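Long-range contact in 3-oxo-tetronate kinase (Haemophilus influenzae, PDB 1YZY), which catalyses the ATP-dependent phosphorylation of 3-oxo-tetronate to 3-oxo-tetronate 4-phosphate, a step of carbohydrate metabolism: residues A[19-33]-A[39-51]. Residues are numbered along the deposited sequence; the frame is centred on the assembly and turned at random.
Sequences LVENGLSTVQMNGVP and SKVDAIVISLKSR
Val27 pairs with Ile44 and Gln28 with Val45 in register on adjacent parallel strands, 26-30 and 43-47, in the sugar-binding N-terminal domain. Backbone hydrogen bonds run from Ala43 N on Ser25 O, through Val27, Val45, Met29 and Ser47, to Gly31 N, which bonds to Ser47 O at 2.9 Å. On the face carrying Thr26, Gln28, Ala43 and Val45, Leu19 CD1 of helix 9-20 touches both Ala43 CB (3.8 Å) and Val45 CG2 (4.0 Å), while Thr26 CG2 touches the same Val45 methyl. On the face of Val27, Ile44, Met29 and Ile46, Val27 CG2 presses tightly on Val41 CG1 at 3.5 Å with the side chains at about a right angle, and the CD corner of the Pro33 ring meets the end of Ile46 at CD1 (4.0 Å). At the strand entrance Asp42, its CG beside its own backbone N (chi1 -60°), turns its carboxylate back to Ser25: Ser25 N reaches the anti side of Asp42 OD2 at 2.8 Å, 28° out of plane, and Asp42 N returns a 3.0 Å bond to Ser25 OG. Beyond the pair, strand 26-30 also bonds to strand 369-375, and Gln28, Asn30 and Ser47 touch Phe9 of helix 9-20. A Schellman motif at Gly23 ends that helix and turns the chain into its strand, with Leu24 N bonded to Leu19 O at 2.9 Å.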
loop_
_atom_site.group_PDB
_atom_site.type_symbol
_atom_site.label_atom_id
_atom_site.label_comp_id
_atom_site.label_asym_id
_atom_site.label_seq_id
_atom_site.Cartn_x
_atom_site.Cartn_y
_atom_site.Cartn_z
ATOM N N LEU A 19 2.451 3.911 -8.745
ATOM C CA LEU A 19 2.846 3.328 -10.015
ATOM C C LEU A 19 1.697 3.360 -11.012
ATOM O O LEU A 19 1.913 3.589 -12.201
ATOM C CB LEU A 19 3.341 1.894 -9.814
ATOM C CG LEU A 19 4.570 1.747 -8.910
ATOM C CD1 LEU A 19 4.920 0.275 -8.744
ATOM C CD2 LEU A 19 5.754 2.514 -9.490
ATOM N N VAL A 20 0.479 3.149 -10.513
ATOM C CA VAL A 20 -0.734 3.138 -11.342
ATOM C C VAL A 20 -1.158 4.550 -11.763
ATOM O O VAL A 20 -1.597 4.769 -12.892
ATOM C CB VAL A 20 -1.915 2.423 -10.601
ATOM C CG1 VAL A 20 -3.242 2.635 -11.338
ATOM C CG2 VAL A 20 -1.632 0.938 -10.504
ATOM N N GLU A 21 -1.095 5.485 -10.824
ATOM C CA GLU A 21 -1.444 6.869 -11.080
ATOM C C GLU A 21 -0.440 7.524 -12.037
ATOM O O GLU A 21 -0.606 8.680 -12.438
ATOM C CB GLU A 21 -1.513 7.640 -9.759
ATOM C CG GLU A 21 -2.722 7.269 -8.911
ATOM C CD GLU A 21 -4.037 7.447 -9.664
ATOM O OE1 GLU A 21 -4.611 8.552 -9.612
ATOM O OE2 GLU A 21 -4.496 6.487 -10.311
ATOM N N ASN A 22 0.587 6.763 -12.401
ATOM C CA ASN A 22 1.613 7.218 -13.312
ATOM C C ASN A 22 1.752 6.300 -14.521
ATOM O O ASN A 22 2.845 6.100 -15.055
ATOM C CB ASN A 22 2.934 7.419 -12.566
ATOM C CG ASN A 22 2.950 8.714 -11.777
ATOM O OD1 ASN A 22 3.082 9.799 -12.352
ATOM N ND2 ASN A 22 2.754 8.619 -10.463
ATOM N N GLY A 23 0.624 5.701 -14.904
ATOM C CA GLY A 23 0.541 4.838 -16.075
ATOM C C GLY A 23 1.027 3.398 -16.131
ATOM O O GLY A 23 1.016 2.795 -17.214
ATOM N N LEU A 24 1.422 2.821 -15.004
ATOM C CA LEU A 24 1.914 1.440 -15.006
ATOM C C LEU A 24 0.906 0.384 -14.517
ATOM O O LEU A 24 0.314 0.545 -13.461
ATOM C CB LEU A 24 3.198 1.367 -14.168
ATOM C CG LEU A 24 4.513 1.110 -14.912
ATOM C CD1 LEU A 24 4.663 2.006 -16.131
ATOM C CD2 LEU A 24 5.679 1.271 -13.947
ATOM N N SER A 25 0.666 -0.666 -15.298
ATOM C CA SER A 25 -0.254 -1.713 -14.835
ATOM C C SER A 25 0.442 -2.419 -13.663
ATOM O O SER A 25 1.566 -2.900 -13.803
ATOM C CB SER A 25 -0.644 -2.681 -15.963
ATOM O OG SER A 25 0.468 -3.272 -16.602
ATOM N N THR A 26 -0.227 -2.472 -12.514
ATOM C CA THR A 26 0.365 -3.035 -11.297
ATOM C C THR A 26 -0.409 -4.154 -10.580
ATOM O O THR A 26 -1.637 -4.160 -10.540
ATOM C CB THR A 26 0.603 -1.886 -10.270
ATOM O OG1 THR A 26 1.377 -0.840 -10.880
ATOM C CG2 THR A 26 1.329 -2.380 -9.020
ATOM N N VAL A 27 0.335 -5.101 -10.021
ATOM C CA VAL A 27 -0.230 -6.201 -9.249
ATOM C C VAL A 27 0.477 -6.205 -7.899
ATOM O O VAL A 27 1.706 -6.262 -7.834
ATOM C CB VAL A 27 -0.013 -7.571 -9.926
ATOM C CG1 VAL A 27 -0.325 -8.689 -8.948
ATOM C CG2 VAL A 27 -0.903 -7.697 -11.142
ATOM N N GLN A 28 -0.295 -6.092 -6.828
ATOM C CA GLN A 28 0.267 -6.103 -5.488
ATOM C C GLN A 28 -0.012 -7.427 -4.774
ATOM O O GLN A 28 -1.148 -7.713 -4.399
ATOM C CB GLN A 28 -0.298 -4.950 -4.654
ATOM C CG GLN A 28 0.246 -4.903 -3.222
ATOM C CD GLN A 28 -0.453 -3.878 -2.355
ATOM O OE1 GLN A 28 -1.104 -2.959 -2.860
ATOM N NE2 GLN A 28 -0.328 -4.032 -1.037
ATOM N N MET A 29 1.034 -8.225 -4.590
ATOM C CA MET A 29 0.918 -9.501 -3.901
ATOM C C MET A 29 1.190 -9.293 -2.416
ATOM O O MET A 29 2.114 -8.574 -2.050
ATOM C CB MET A 29 1.910 -10.499 -4.484
ATOM C CG MET A 29 1.680 -10.793 -5.955
ATOM S SD MET A 29 -0.014 -11.347 -6.319
ATOM C CE MET A 29 0.264 -13.047 -6.815
ATOM N N ASN A 30 0.352 -9.865 -1.562
ATOM C CA ASN A 30 0.547 -9.737 -0.119
ATOM C C ASN A 30 1.293 -10.985 0.349
ATOM O O ASN A 30 0.702 -12.050 0.495
ATOM C CB ASN A 30 -0.799 -9.604 0.598
ATOM C CG ASN A 30 -1.626 -8.432 0.080
ATOM O OD1 ASN A 30 -1.110 -7.339 -0.136
ATOM N ND2 ASN A 30 -2.921 -8.660 -0.114
ATOM N N GLY A 31 2.599 -10.846 0.553
ATOM C CA GLY A 31 3.434 -11.964 0.964
ATOM C C GLY A 31 4.000 -12.615 -0.282
ATOM O O GLY A 31 3.495 -12.372 -1.374
ATOM N N VAL A 32 5.074 -13.391 -0.153
ATOM C CA VAL A 32 5.658 -14.058 -1.321
ATOM C C VAL A 32 4.713 -15.159 -1.812
ATOM O O VAL A 32 4.362 -16.063 -1.053
ATOM C CB VAL A 32 7.038 -14.682 -1.010
ATOM C CG1 VAL A 32 7.631 -15.318 -2.268
ATOM C CG2 VAL A 32 7.974 -13.627 -0.464
ATOM N N PRO A 33 4.274 -15.078 -3.081
ATOM C CA PRO A 33 3.363 -16.049 -3.702
ATOM C C PRO A 33 3.967 -17.433 -3.917
ATOM O O PRO A 33 5.168 -17.556 -4.163
ATOM C CB PRO A 33 3.028 -15.387 -5.042
ATOM C CG PRO A 33 3.222 -13.918 -4.757
ATOM C CD PRO A 33 4.483 -13.925 -3.973
ATOM N N SER A 39 -0.546 -13.480 -15.200
ATOM C CA SER A 39 -0.865 -12.195 -15.810
ATOM C C SER A 39 0.381 -11.382 -16.186
ATOM O O SER A 39 1.408 -11.439 -15.498
ATOM C CB SER A 39 -1.755 -11.391 -14.865
ATOM O OG SER A 39 -2.595 -10.524 -15.595
ATOM N N LYS A 40 0.283 -10.639 -17.288
ATOM C CA LYS A 40 1.380 -9.807 -17.773
ATOM C C LYS A 40 1.138 -8.349 -17.386
ATOM O O LYS A 40 0.257 -7.699 -17.946
ATOM C CB LYS A 40 1.486 -9.909 -19.297
ATOM C CG LYS A 40 1.398 -11.327 -19.862
ATOM C CD LYS A 40 2.633 -12.166 -19.552
ATOM C CE LYS A 40 3.834 -11.741 -20.385
ATOM N NZ LYS A 40 4.997 -12.647 -20.167
ATOM N N VAL A 41 1.896 -7.852 -16.412
ATOM C CA VAL A 41 1.775 -6.461 -15.957
ATOM C C VAL A 41 3.118 -5.731 -16.030
ATOM O O VAL A 41 4.154 -6.352 -16.273
ATOM C CB VAL A 41 1.224 -6.354 -14.509
ATOM C CG1 VAL A 41 -0.216 -6.843 -14.458
ATOM C CG2 VAL A 41 2.104 -7.129 -13.541
ATOM N N ASP A 42 3.085 -4.416 -15.825
ATOM C CA ASP A 42 4.278 -3.578 -15.875
ATOM C C ASP A 42 5.056 -3.588 -14.567
ATOM O O ASP A 42 6.275 -3.416 -14.566
ATOM C CB ASP A 42 3.905 -2.126 -16.197
ATOM C CG ASP A 42 3.204 -1.976 -17.523
ATOM O OD1 ASP A 42 3.580 -2.675 -18.491
ATOM O OD2 ASP A 42 2.279 -1.137 -17.597
ATOM N N ALA A 43 4.341 -3.736 -13.457
ATOM C CA ALA A 43 4.958 -3.746 -12.134
ATOM C C ALA A 43 4.274 -4.704 -11.154
ATOM O O ALA A 43 3.054 -4.869 -11.172
ATOM C CB ALA A 43 4.967 -2.322 -11.553
ATOM N N ILE A 44 5.072 -5.360 -10.323
ATOM C CA ILE A 44 4.536 -6.256 -9.315
ATOM C C ILE A 44 5.152 -5.842 -7.993
ATOM O O ILE A 44 6.368 -5.756 -7.879
ATOM C CB ILE A 44 4.896 -7.729 -9.581
ATOM C CG1 ILE A 44 4.408 -8.158 -10.966
ATOM C CG2 ILE A 44 4.258 -8.618 -8.513
ATOM C CD1 ILE A 44 4.905 -9.524 -11.392
ATOM N N VAL A 45 4.304 -5.530 -7.019
ATOM C CA VAL A 45 4.742 -5.131 -5.693
ATOM C C VAL A 45 4.472 -6.256 -4.682
ATOM O O VAL A 45 3.347 -6.735 -4.579
ATOM C CB VAL A 45 3.960 -3.885 -5.208
ATOM C CG1 VAL A 45 4.473 -3.435 -3.851
ATOM C CG2 VAL A 45 4.063 -2.755 -6.212
ATOM N N ILE A 46 5.495 -6.697 -3.957
ATOM C CA ILE A 46 5.303 -7.727 -2.935
ATOM C C ILE A 46 5.375 -7.081 -1.553
ATOM O O ILE A 46 6.377 -6.480 -1.186
ATOM C CB ILE A 46 6.328 -8.890 -3.045
ATOM C CG1 ILE A 46 6.070 -9.687 -4.321
ATOM C CG2 ILE A 46 6.216 -9.829 -1.828
ATOM C CD1 ILE A 46 6.995 -10.861 -4.496
ATOM N N SER A 47 4.264 -7.155 -0.832
ATOM C CA SER A 47 4.120 -6.600 0.508
ATOM C C SER A 47 4.612 -7.574 1.581
ATOM O O SER A 47 4.162 -8.726 1.646
ATOM C CB SER A 47 2.644 -6.239 0.742
ATOM O OG SER A 47 2.225 -6.480 2.074
ATOM N N LEU A 48 5.555 -7.114 2.403
ATOM C CA LEU A 48 6.114 -7.928 3.482
ATOM C C LEU A 48 5.864 -7.270 4.838
ATOM O O LEU A 48 5.165 -6.255 4.933
ATOM C CB LEU A 48 7.620 -8.133 3.283
ATOM C CG LEU A 48 8.156 -8.804 2.011
ATOM C CD1 LEU A 48 9.666 -8.613 1.930
ATOM C CD2 LEU A 48 7.807 -10.285 1.981
ATOM N N LYS A 49 6.372 -7.901 5.892
ATOM C CA LYS A 49 6.255 -7.386 7.256
ATOM C C LYS A 49 7.694 -7.346 7.776
ATOM O O LYS A 49 7.979 -7.762 8.902
ATOM C CB LYS A 49 5.421 -8.339 8.129
ATOM C CG LYS A 49 3.958 -8.540 7.710
ATOM C CD LYS A 49 3.296 -9.626 8.574
ATOM C CE LYS A 49 1.918 -10.048 8.052
ATOM N NZ LYS A 49 0.838 -9.061 8.337
ATOM N N SER A 50 8.583 -6.787 6.963
ATOM C CA SER A 50 10.002 -6.733 7.277
ATOM C C SER A 50 10.564 -5.356 7.635
ATOM O O SER A 50 11.724 -5.092 7.311
ATOM C CB SER A 50 10.778 -7.240 6.071
ATOM O OG SER A 50 10.365 -6.555 4.900
ATOM N N ARG A 51 9.817 -4.514 8.341
ATOM C CA ARG A 51 10.390 -3.227 8.732
ATOM C C ARG A 51 11.237 -3.329 10.010
ATOM O O ARG A 51 12.280 -2.669 10.124
ATOM C CB ARG A 51 9.287 -2.170 8.902
ATOM C CG ARG A 51 9.823 -0.767 9.220
ATOM C CD ARG A 51 8.698 0.172 9.732
ATOM N NE ARG A 51 7.699 0.631 8.765
ATOM C CZ ARG A 51 7.945 0.906 7.487
ATOM N NH1 ARG A 51 9.173 0.783 6.984
ATOM N NH2 ARG A 51 6.951 1.278 6.694
#